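Local coordinates for protein [4Fe-4S]-dependent U34-ARNt thiolase (Methanococcus maripaludis, PDB 6SCY) that binds a [4Fe-4S] cluster and zinc ions, and probably uses ATP to replace an oxygen of uridine 34 in tRNA with sulfur, at residues Y112-Y120 with I148-E159; I90-A100 with K227-Y235. All coordinates share one frame; numbering follows the deposited sequence. Where two conformers were deposited one is given.

How the interactions relate
Interaction 1 is the more interior of the two: it packs strand 111-116, at the edge of the parallel sheet, and the loop after it against helix 141-159, with four of ten touching residues buried. Interaction 2 is a surface contact, in which the loop before helix 95-108 and that helix's first turns meet the irregular 227-235 segment. Helix 95-108 leads directly into strand 111-116, and interaction 1 is nested within the chain loop that interaction 2 closes. Branched aliphatic and aromatic side chains dominate interaction 1, with one salt bridge toward the solvent side; interaction 2 is more polar. Their centres lie about 18 Å apart, yet both reach the same iron-sulfur cluster.

Interaction 1: residues Y112-Y120 with I148-E159; sequences YKIVHFKDY and IRRKILNRVSIE. With SF4 (iron/sulfur cluster), chain E; SO4 (sulfate ion), chain B.
The Phe117 ring receives Ile148 over one face: CG2 stands 3.9 Å from the ring centroid, 23° off the normal, a CH-pi contact offset toward CE2 and CZ. The setting is the Rossmann-like fold of the PP-loop family: edge strand 112-116 and the turn after it lie against helix 141-159, part of the long connection from this strand to strand 164-167. The same ring also nears the helix backbone at Arg149 N. Arg149 sends its flat guanidinium on toward the cluster and, in one of its two conformers, has sulfate O2 and cluster S4 at its edge. In that conformer alone, and so less certainly, NH2 donates to O2 of the sulfate, which probably came from the crystallisation liquor, at 2.8 Å and 175°, while NH1 forms a salt bridge with Glu88. Phe117 also touches Val86, a predicted ATP-binding residue, and an alanine here would probably open a gap between Val86 and Ile148, leaving Ile148 CG2 without the ring it covers.

Further along, Tyr120 and Ile152 run past each other in opposite senses, with Ile152 CD1 3.6 Å from Tyr120 CB. Val115 directs both methyls at the helix: CG1 meets Ile152 CG2, and CG2 lies 3.7 Å from Val156 CG1. That Val156 methyl also lies 3.5 Å from Tyr120 OH, so it is shared by the strand and the loop. At the far end of the helix segment, Glu159 extends with CG opposite its own backbone N (chi1 -176°), and the Lys113 chain bends at its last torsion to cross it at about a right angle. Their salt bridge is a single 2.8 Å hydrogen bond from Lys113 NZ to the syn lone pair of Glu159 OE2.

Interaction 2: residues I90-A100 with K227-Y235; sequences IEGYRTDGIDA and KYHKSPCPY. With SF4 (iron/sulfur cluster), chain E.
Arg94 and Cys233 meet at the iron-sulfur cluster. Cys233 SG binds iron FE4 at 2.3 Å and, with Cys142 and Cys145, makes up a three-cysteine [4Fe-4S] site. Arg94 NH2 lies 3.1 Å from Cys233 SG and also close to sulfide S1 of the cluster. Although Arg94 starts out pointing away from 227-235, its extended chain brings the guanidinium back to the thiolate; Glu88 holds NH1 in a salt bridge. On one side of this site Ile90 CG2 packs 3.8 Å from Tyr235 CB, and Gly92 CA lies 4.0 Å from Pro234 CG, where a beta carbon would probably crowd the proline ring. On the other, the His229 ring lays one face on the backbone of Asp96 and Gly97. Its NE2 comes within 3.1 Å of Asp96 OD2, the carboxylate turned 83° from the ring plane. Ala100 CB completes the packing 3.7 Å from His229 CB, while the His229 backbone is hydrogen-bonded to that of Gly58. With no clear hydrogen bond joining the two segments, cohesion rests on packing and on the shared cluster, which Cys233 ligates and Arg94 approaches; the arginine's positive charge probably helps offset the negative thiolate and sulfides.

Interaction 1: residues Y112-Y120 with I148-E159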
loop_
_atom_site.group_PDB
_atom_site.type_symbol
_atom_site.label_atom_id
_atom_site.label_comp_id
_atom_site.label_asym_id
_atom_site.label_seq_id
_atom_site.Cartn_x
_atom_site.Cartn_y
_atom_site.Cartn_z
ATOM N N TYR A 112 31.717 6.034 -22.182
ATOM C CA TYR A 112 31.628 5.403 -20.867
ATOM C C TYR A 112 32.674 5.929 -19.875
ATOM O O TYR A 112 33.744 6.396 -20.283
ATOM C CB TYR A 112 31.666 3.864 -20.982
ATOM C CG TYR A 112 33.004 3.265 -21.372
ATOM C CD1 TYR A 112 33.276 2.918 -22.693
ATOM C CD2 TYR A 112 33.965 2.967 -20.409
ATOM C CE1 TYR A 112 34.491 2.341 -23.055
ATOM C CE2 TYR A 112 35.192 2.409 -20.761
ATOM C CZ TYR A 112 35.451 2.093 -22.086
ATOM O OH TYR A 112 36.652 1.519 -22.428
ATOM N N LYS A 113 32.358 5.839 -18.573
ATOM C CA LYS A 113 33.223 6.268 -17.483
ATOM C C LYS A 113 33.106 5.292 -16.314
ATOM O O LYS A 113 32.105 5.308 -15.595
ATOM C CB LYS A 113 32.892 7.709 -17.044
ATOM C CG LYS A 113 33.878 8.264 -16.016
ATOM C CD LYS A 113 33.468 9.636 -15.488
ATOM C CE LYS A 113 34.643 10.433 -14.977
ATOM N NZ LYS A 113 34.849 10.283 -13.506
ATOM N N ILE A 114 34.139 4.455 -16.125
ATOM C CA ILE A 114 34.182 3.490 -15.023
ATOM C C ILE A 114 34.785 4.161 -13.788
ATOM O O ILE A 114 35.955 4.545 -13.793
ATOM C CB ILE A 114 34.886 2.153 -15.375
ATOM C CG1 ILE A 114 34.465 1.621 -16.775
ATOM C CG2 ILE A 114 34.635 1.115 -14.264
ATOM C CD1 ILE A 114 35.548 0.865 -17.514
ATOM N N VAL A 115 33.959 4.321 -12.752
ATOM C CA VAL A 115 34.301 4.951 -11.483
ATOM C C VAL A 115 34.195 3.886 -10.400
ATOM O O VAL A 115 33.273 3.072 -10.434
ATOM C CB VAL A 115 33.375 6.171 -11.216
ATOM C CG1 VAL A 115 33.515 6.698 -9.794
ATOM C CG2 VAL A 115 33.638 7.287 -12.218
ATOM N N HIS A 116 35.117 3.919 -9.422
ATOM C CA HIS A 116 35.184 2.973 -8.305
ATOM C C HIS A 116 34.670 3.552 -6.978
ATOM O O HIS A 116 34.666 4.773 -6.790
ATOM C CB HIS A 116 36.621 2.443 -8.150
ATOM C CG HIS A 116 37.160 1.866 -9.416
ATOM N ND1 HIS A 116 36.841 0.583 -9.815
ATOM C CD2 HIS A 116 37.930 2.441 -10.369
ATOM C CE1 HIS A 116 37.445 0.408 -10.981
ATOM N NE2 HIS A 116 38.117 1.497 -11.353
ATOM N N PHE A 117 34.231 2.658 -6.065
ATOM C CA PHE A 117 33.756 2.996 -4.720
ATOM C C PHE A 117 34.976 3.421 -3.887
ATOM O O PHE A 117 34.903 4.378 -3.113
ATOM C CB PHE A 117 33.065 1.769 -4.081
ATOM C CG PHE A 117 31.552 1.786 -3.959
ATOM C CD1 PHE A 117 30.748 2.047 -5.063
ATOM C CD2 PHE A 117 30.932 1.460 -2.762
ATOM C CE1 PHE A 117 29.353 2.038 -4.953
ATOM C CE2 PHE A 117 29.538 1.429 -2.660
ATOM C CZ PHE A 117 28.760 1.724 -3.755
ATOM N N LYS A 118 36.107 2.712 -4.088
ATOM C CA LYS A 118 37.386 2.951 -3.418
ATOM C C LYS A 118 38.015 4.283 -3.825
ATOM O O LYS A 118 38.687 4.912 -3.007
ATOM C CB LYS A 118 38.361 1.769 -3.622
ATOM C CG LYS A 118 38.554 1.310 -5.071
ATOM C CD LYS A 118 39.145 -0.099 -5.153
ATOM C CE LYS A 118 39.276 -0.586 -6.578
ATOM N NZ LYS A 118 39.631 -2.030 -6.641
ATOM N N ASP A 119 37.776 4.719 -5.079
ATOM C CA ASP A 119 38.282 5.978 -5.641
ATOM C C ASP A 119 37.611 7.200 -4.992
ATOM O O ASP A 119 38.198 8.287 -4.986
ATOM C CB ASP A 119 38.097 5.996 -7.170
ATOM C CG ASP A 119 38.755 7.174 -7.854
ATOM O OD1 ASP A 119 39.999 7.158 -8.002
ATOM O OD2 ASP A 119 38.031 8.120 -8.235
ATOM N N TYR A 120 36.394 7.015 -4.441
ATOM C CA TYR A 120 35.628 8.071 -3.784
ATOM C C TYR A 120 35.646 7.920 -2.256
ATOM O O TYR A 120 34.597 7.959 -1.607
ATOM C CB TYR A 120 34.201 8.131 -4.360
ATOM C CG TYR A 120 34.074 9.026 -5.574
ATOM C CD1 TYR A 120 33.442 10.261 -5.489
ATOM C CD2 TYR A 120 34.603 8.648 -6.804
ATOM C CE1 TYR A 120 33.332 11.096 -6.600
ATOM C CE2 TYR A 120 34.516 9.484 -7.919
ATOM C CZ TYR A 120 33.868 10.703 -7.815
ATOM O OH TYR A 120 33.768 11.522 -8.916
ATOM N N ILE A 148 25.361 4.905 -1.170
ATOM C CA ILE A 148 26.648 5.420 -1.656
ATOM C C ILE A 148 26.628 5.539 -3.193
ATOM O O ILE A 148 26.925 6.623 -3.691
ATOM C CB ILE A 148 27.863 4.621 -1.091
ATOM C CG1 ILE A 148 27.979 4.768 0.466
ATOM C CG2 ILE A 148 29.180 4.958 -1.814
ATOM C CD1 ILE A 148 28.857 5.968 1.124
ATOM N N ARG A 149 26.233 4.447 -3.916
ATOM C CA ARG A 149 26.116 4.388 -5.381
ATOM C C ARG A 149 25.397 5.630 -5.926
ATOM O O ARG A 149 25.856 6.223 -6.903
ATOM C CB ARG A 149 25.385 3.096 -5.810
ATOM C CG ARG A 149 25.250 2.899 -7.321
ATOM C CD ARG A 149 25.051 1.445 -7.714
ATOM N NE ARG A 149 23.693 0.965 -7.447
ATOM C CZ ARG A 149 23.372 0.125 -6.470
ATOM N NH1 ARG A 149 24.307 -0.343 -5.652
ATOM N NH2 ARG A 149 22.113 -0.259 -6.306
ATOM N N ARG A 150 24.278 6.024 -5.269
ATOM C CA ARG A 150 23.449 7.189 -5.590
ATOM C C ARG A 150 24.266 8.481 -5.446
ATOM O O ARG A 150 24.245 9.313 -6.354
ATOM C CB ARG A 150 22.180 7.212 -4.705
ATOM C CG ARG A 150 21.398 8.521 -4.755
ATOM C CD ARG A 150 19.902 8.320 -4.612
ATOM N NE ARG A 150 19.209 9.603 -4.484
ATOM C CZ ARG A 150 18.017 9.757 -3.914
ATOM N NH1 ARG A 150 17.371 8.709 -3.416
ATOM N NH2 ARG A 150 17.461 10.960 -3.843
ATOM N N LYS A 151 24.993 8.630 -4.323
ATOM C CA LYS A 151 25.823 9.800 -4.054
ATOM C C LYS A 151 27.020 9.885 -5.015
ATOM O O LYS A 151 27.398 10.992 -5.407
ATOM C CB LYS A 151 26.255 9.844 -2.579
ATOM C CG LYS A 151 26.708 11.228 -2.119
ATOM C CD LYS A 151 26.358 11.539 -0.660
ATOM C CE LYS A 151 27.160 12.703 -0.104
ATOM N NZ LYS A 151 26.904 13.987 -0.821
ATOM N N ILE A 152 27.587 8.719 -5.421
ATOM C CA ILE A 152 28.708 8.625 -6.371
ATOM C C ILE A 152 28.198 9.065 -7.742
ATOM O O ILE A 152 28.817 9.933 -8.367
ATOM C CB ILE A 152 29.350 7.203 -6.417
ATOM C CG1 ILE A 152 29.887 6.720 -5.037
ATOM C CG2 ILE A 152 30.423 7.080 -7.493
ATOM C CD1 ILE A 152 30.588 7.735 -4.098
ATOM N N LEU A 153 27.040 8.491 -8.179
ATOM C CA LEU A 153 26.381 8.805 -9.450
ATOM C C LEU A 153 25.987 10.265 -9.560
ATOM O O LEU A 153 26.025 10.816 -10.658
ATOM C CB LEU A 153 25.165 7.914 -9.721
ATOM C CG LEU A 153 25.406 6.550 -10.360
ATOM C CD1 LEU A 153 24.086 5.923 -10.769
ATOM C CD2 LEU A 153 26.292 6.649 -11.591
ATOM N N ASN A 154 25.608 10.890 -8.433
ATOM C CA ASN A 154 25.231 12.299 -8.378
ATOM C C ASN A 154 26.472 13.164 -8.529
ATOM O O ASN A 154 26.426 14.176 -9.222
ATOM C CB ASN A 154 24.481 12.611 -7.072
ATOM C CG ASN A 154 24.143 14.067 -6.850
ATOM O OD1 ASN A 154 23.327 14.674 -7.552
ATOM N ND2 ASN A 154 24.766 14.651 -5.848
ATOM N N ARG A 155 27.585 12.747 -7.903
ATOM C CA ARG A 155 28.837 13.489 -7.950
ATOM C C ARG A 155 29.585 13.312 -9.273
ATOM O O ARG A 155 30.381 14.188 -9.619
ATOM C CB ARG A 155 29.726 13.191 -6.735
ATOM C CG ARG A 155 29.674 14.304 -5.684
ATOM C CD ARG A 155 30.588 14.030 -4.496
ATOM N NE ARG A 155 30.736 15.197 -3.622
ATOM C CZ ARG A 155 31.676 16.132 -3.761
ATOM N NH1 ARG A 155 32.557 16.057 -4.754
ATOM N NH2 ARG A 155 31.738 17.150 -2.913
ATOM N N VAL A 156 29.333 12.214 -10.021
ATOM C CA VAL A 156 29.948 12.020 -11.342
ATOM C C VAL A 156 29.175 12.815 -12.393
ATOM O O VAL A 156 29.783 13.342 -13.325
ATOM C CB VAL A 156 30.200 10.547 -11.753
ATOM C CG1 VAL A 156 31.345 9.959 -10.953
ATOM C CG2 VAL A 156 28.966 9.687 -11.605
ATOM N N SER A 157 27.837 12.932 -12.212
ATOM C CA SER A 157 26.932 13.685 -13.090
ATOM C C SER A 157 27.165 15.193 -12.951
ATOM O O SER A 157 27.114 15.910 -13.951
ATOM C CB SER A 157 25.477 13.330 -12.808
ATOM O OG SER A 157 25.270 11.937 -12.979
ATOM N N ILE A 158 27.451 15.663 -11.715
ATOM C CA ILE A 158 27.768 17.062 -11.429
ATOM C C ILE A 158 29.131 17.373 -12.067
ATOM O O ILE A 158 29.263 18.403 -12.730
ATOM C CB ILE A 158 27.724 17.359 -9.899
ATOM C CG1 ILE A 158 26.269 17.419 -9.396
ATOM C CG2 ILE A 158 28.483 18.663 -9.529
ATOM C CD1 ILE A 158 26.091 17.222 -7.856
ATOM N N GLU A 159 30.115 16.448 -11.905
ATOM C CA GLU A 159 31.481 16.511 -12.451
ATOM C C GLU A 159 31.471 16.633 -13.985
ATOM O O GLU A 159 32.261 17.401 -14.537
ATOM C CB GLU A 159 32.281 15.266 -12.004
ATOM C CG GLU A 159 33.744 15.241 -12.421
ATOM C CD GLU A 159 34.435 13.928 -12.116
ATOM O OE1 GLU A 159 35.081 13.827 -11.047
ATOM O OE2 GLU A 159 34.312 12.989 -12.934
HETATM FE FE1 SF4 E . 23.060 -4.673 -2.417
HETATM FE FE2 SF4 E . 25.165 -3.226 -3.436
HETATM FE FE3 SF4 E . 23.269 -4.253 -5.134
HETATM FE FE4 SF4 E . 25.025 -5.942 -3.862
HETATM S S1 SF4 E . 25.545 -4.327 -5.415
HETATM S S2 SF4 E . 22.759 -6.237 -4.078
HETATM S S3 SF4 E . 25.274 -4.877 -1.837
HETATM S S4 SF4 E . 22.946 -2.649 -3.517
HETATM S S SO4 B . 20.360 2.266 -7.950
HETATM O O1 SO4 B . 21.008 2.819 -9.138
HETATM O O2 SO4 B . 20.188 0.820 -8.109
HETATM O O3 SO4 B . 19.053 2.892 -7.763
HETATM O O4 SO4 B . 21.193 2.534 -6.780
#

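Interaction 2: residues I90-A100 with K227-Y235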
loop_
_atom_site.group_PDB
_atom_site.type_symbol
_atom_site.label_atom_id
_atom_site.label_comp_id
_atom_site.label_asym_id
_atom_site.label_seq_id
_atom_site.Cartn_x
_atom_site.Cartn_y
_atom_site.Cartn_z
ATOM N N ILE A 90 33.313 -4.856 -4.191
ATOM C CA ILE A 90 32.932 -5.959 -3.304
ATOM C C ILE A 90 33.229 -7.300 -4.011
ATOM O O ILE A 90 32.308 -8.049 -4.354
ATOM C CB ILE A 90 31.463 -5.826 -2.761
ATOM C CG1 ILE A 90 31.076 -4.357 -2.435
ATOM C CG2 ILE A 90 31.243 -6.725 -1.533
ATOM C CD1 ILE A 90 29.557 -4.095 -2.192
ATOM N N GLU A 91 34.544 -7.556 -4.255
ATOM C CA GLU A 91 35.185 -8.727 -4.877
ATOM C C GLU A 91 34.301 -9.447 -5.926
ATOM O O GLU A 91 33.684 -8.779 -6.768
ATOM C CB GLU A 91 35.670 -9.690 -3.773
ATOM C CG GLU A 91 37.050 -10.277 -4.014
ATOM C CD GLU A 91 37.506 -11.266 -2.957
ATOM O OE1 GLU A 91 36.782 -12.261 -2.716
ATOM O OE2 GLU A 91 38.594 -11.052 -2.374
ATOM N N GLY A 92 34.265 -10.783 -5.855
ATOM C CA GLY A 92 33.463 -11.662 -6.699
ATOM C C GLY A 92 33.624 -11.493 -8.195
ATOM O O GLY A 92 34.750 -11.508 -8.706
ATOM N N TYR A 93 32.481 -11.343 -8.904
ATOM C CA TYR A 93 32.472 -11.166 -10.353
ATOM C C TYR A 93 31.482 -10.084 -10.803
ATOM O O TYR A 93 30.456 -10.357 -11.442
ATOM C CB TYR A 93 32.280 -12.499 -11.102
ATOM C CG TYR A 93 33.503 -12.891 -11.902
ATOM C CD1 TYR A 93 34.448 -13.770 -11.382
ATOM C CD2 TYR A 93 33.750 -12.335 -13.155
ATOM C CE1 TYR A 93 35.593 -14.109 -12.100
ATOM C CE2 TYR A 93 34.888 -12.668 -13.884
ATOM C CZ TYR A 93 35.809 -13.556 -13.353
ATOM O OH TYR A 93 36.930 -13.884 -14.074
ATOM N N ARG A 94 31.830 -8.833 -10.455
ATOM C CA ARG A 94 31.107 -7.610 -10.827
ATOM C C ARG A 94 31.682 -7.160 -12.161
ATOM O O ARG A 94 30.974 -6.573 -12.982
ATOM C CB ARG A 94 31.347 -6.496 -9.794
ATOM C CG ARG A 94 30.910 -6.868 -8.371
ATOM C CD ARG A 94 30.693 -5.629 -7.545
ATOM N NE ARG A 94 29.938 -5.933 -6.326
ATOM C CZ ARG A 94 28.615 -5.975 -6.249
ATOM N NH1 ARG A 94 27.871 -5.730 -7.324
ATOM N NH2 ARG A 94 28.020 -6.254 -5.106
ATOM N N THR A 95 32.986 -7.456 -12.361
ATOM C CA THR A 95 33.805 -7.170 -13.541
ATOM C C THR A 95 33.153 -7.653 -14.830
ATOM O O THR A 95 33.072 -6.875 -15.776
ATOM C CB THR A 95 35.224 -7.739 -13.364
ATOM O OG1 THR A 95 35.146 -9.067 -12.823
ATOM C CG2 THR A 95 36.088 -6.866 -12.466
ATOM N N ASP A 96 32.632 -8.902 -14.846
ATOM C CA ASP A 96 31.959 -9.519 -15.998
ATOM C C ASP A 96 30.676 -8.781 -16.421
ATOM O O ASP A 96 30.271 -8.849 -17.582
ATOM C CB ASP A 96 31.669 -11.000 -15.706
ATOM C CG ASP A 96 32.119 -11.969 -16.786
ATOM O OD1 ASP A 96 33.294 -11.883 -17.214
ATOM O OD2 ASP A 96 31.305 -12.832 -17.188
ATOM N N GLY A 97 30.082 -8.072 -15.470
ATOM C CA GLY A 97 28.863 -7.287 -15.612
ATOM C C GLY A 97 29.163 -5.976 -16.291
ATOM O O GLY A 97 28.516 -5.624 -17.278
ATOM N N ILE A 98 30.199 -5.275 -15.790
ATOM C CA ILE A 98 30.697 -4.019 -16.351
ATOM C C ILE A 98 31.290 -4.300 -17.741
ATOM O O ILE A 98 31.110 -3.482 -18.638
ATOM C CB ILE A 98 31.690 -3.303 -15.388
ATOM C CG1 ILE A 98 30.991 -2.913 -14.067
ATOM C CG2 ILE A 98 32.347 -2.073 -16.039
ATOM C CD1 ILE A 98 31.916 -2.692 -12.882
ATOM N N ASP A 99 31.926 -5.479 -17.936
ATOM C CA ASP A 99 32.496 -5.888 -19.225
ATOM C C ASP A 99 31.457 -5.892 -20.351
ATOM O O ASP A 99 31.753 -5.400 -21.441
ATOM C CB ASP A 99 33.205 -7.248 -19.126
ATOM C CG ASP A 99 34.598 -7.203 -18.517
ATOM O OD1 ASP A 99 35.386 -6.297 -18.885
ATOM O OD2 ASP A 99 34.911 -8.087 -17.687
ATOM N N ALA A 100 30.237 -6.403 -20.074
ATOM C CA ALA A 100 29.125 -6.439 -21.031
ATOM C C ALA A 100 28.613 -5.023 -21.329
ATOM O O ALA A 100 28.257 -4.731 -22.478
ATOM C CB ALA A 100 27.998 -7.304 -20.492
ATOM N N LYS A 227 23.759 -8.196 -25.710
ATOM C CA LYS A 227 24.639 -9.091 -24.958
ATOM C C LYS A 227 24.777 -8.606 -23.493
ATOM O O LYS A 227 25.825 -8.086 -23.094
ATOM C CB LYS A 227 26.013 -9.227 -25.652
ATOM C CG LYS A 227 25.968 -9.874 -27.035
ATOM C CD LYS A 227 26.119 -8.842 -28.152
ATOM C CE LYS A 227 26.127 -9.491 -29.515
ATOM N NZ LYS A 227 26.342 -8.504 -30.606
ATOM N N TYR A 228 23.692 -8.761 -22.706
ATOM C CA TYR A 228 23.640 -8.346 -21.302
ATOM C C TYR A 228 24.176 -9.408 -20.350
ATOM O O TYR A 228 24.054 -10.604 -20.630
ATOM C CB TYR A 228 22.217 -7.898 -20.893
ATOM C CG TYR A 228 21.167 -8.990 -20.922
ATOM C CD1 TYR A 228 20.968 -9.825 -19.822
ATOM C CD2 TYR A 228 20.339 -9.158 -22.025
ATOM C CE1 TYR A 228 20.024 -10.848 -19.855
ATOM C CE2 TYR A 228 19.358 -10.147 -22.049
ATOM C CZ TYR A 228 19.210 -10.996 -20.962
ATOM O OH TYR A 228 18.258 -11.985 -20.987
ATOM N N HIS A 229 24.731 -8.970 -19.208
ATOM C CA HIS A 229 25.271 -9.855 -18.178
ATOM C C HIS A 229 24.312 -9.986 -16.997
ATOM O O HIS A 229 23.648 -9.016 -16.625
ATOM C CB HIS A 229 26.651 -9.370 -17.711
ATOM C CG HIS A 229 27.366 -10.341 -16.823
ATOM N ND1 HIS A 229 27.272 -10.261 -15.446
ATOM C CD2 HIS A 229 28.152 -11.393 -17.147
ATOM C CE1 HIS A 229 28.005 -11.254 -14.976
ATOM N NE2 HIS A 229 28.548 -11.968 -15.962
ATOM N N LYS A 230 24.265 -11.195 -16.407
ATOM C CA LYS A 230 23.426 -11.573 -15.260
ATOM C C LYS A 230 23.669 -10.686 -14.020
ATOM O O LYS A 230 22.708 -10.257 -13.376
ATOM C CB LYS A 230 23.609 -13.075 -14.917
ATOM C CG LYS A 230 23.497 -14.042 -16.113
ATOM C CD LYS A 230 22.081 -14.129 -16.695
ATOM C CE LYS A 230 22.078 -14.569 -18.138
ATOM N NZ LYS A 230 20.700 -14.607 -18.699
ATOM N N SER A 231 24.959 -10.381 -13.734
ATOM C CA SER A 231 25.475 -9.554 -12.629
ATOM C C SER A 231 24.868 -9.910 -11.231
ATOM O O SER A 231 24.123 -9.105 -10.654
ATOM C CB SER A 231 25.366 -8.057 -12.944
ATOM O OG SER A 231 24.167 -7.669 -13.597
ATOM N N PRO A 232 25.202 -11.100 -10.659
ATOM C CA PRO A 232 24.664 -11.449 -9.330
ATOM C C PRO A 232 25.536 -10.943 -8.176
ATOM O O PRO A 232 26.756 -10.824 -8.327
ATOM C CB PRO A 232 24.593 -12.977 -9.370
ATOM C CG PRO A 232 25.619 -13.396 -10.399
ATOM C CD PRO A 232 26.063 -12.183 -11.183
ATOM N N CYS A 233 24.913 -10.651 -7.018
ATOM C CA CYS A 233 25.642 -10.132 -5.862
ATOM C C CYS A 233 26.116 -11.226 -4.885
ATOM O O CYS A 233 25.278 -11.933 -4.312
ATOM C CB CYS A 233 24.836 -9.050 -5.152
ATOM S SG CYS A 233 25.783 -8.114 -3.924
ATOM N N PRO A 234 27.453 -11.358 -4.658
ATOM C CA PRO A 234 27.940 -12.388 -3.722
ATOM C C PRO A 234 27.912 -11.985 -2.244
ATOM O O PRO A 234 28.208 -12.829 -1.395
ATOM C CB PRO A 234 29.370 -12.677 -4.209
ATOM C CG PRO A 234 29.725 -11.566 -5.156
ATOM C CD PRO A 234 28.579 -10.601 -5.242
ATOM N N TYR A 235 27.553 -10.718 -1.929
ATOM C CA TYR A 235 27.520 -10.227 -0.549
ATOM C C TYR A 235 26.167 -9.624 -0.115
ATOM O O TYR A 235 26.084 -9.075 0.989
ATOM C CB TYR A 235 28.678 -9.241 -0.293
ATOM C CG TYR A 235 29.954 -9.919 0.167
ATOM C CD1 TYR A 235 30.243 -10.059 1.523
ATOM C CD2 TYR A 235 30.865 -10.434 -0.751
ATOM C CE1 TYR A 235 31.405 -10.696 1.954
ATOM C CE2 TYR A 235 32.031 -11.076 -0.331
ATOM C CZ TYR A 235 32.299 -11.200 1.023
ATOM O OH TYR A 235 33.453 -11.821 1.438
HETATM FE FE1 SF4 E . 23.060 -4.673 -2.417
HETATM FE FE2 SF4 E . 25.165 -3.226 -3.436
HETATM FE FE3 SF4 E . 23.269 -4.253 -5.134
HETATM FE FE4 SF4 E . 25.025 -5.942 -3.862
HETATM S S1 SF4 E . 25.545 -4.327 -5.415
HETATM S S2 SF4 E . 22.759 -6.237 -4.078
HETATM S S3 SF4 E . 25.274 -4.877 -1.837
HETATM S S4 SF4 E . 22.946 -2.649 -3.517
#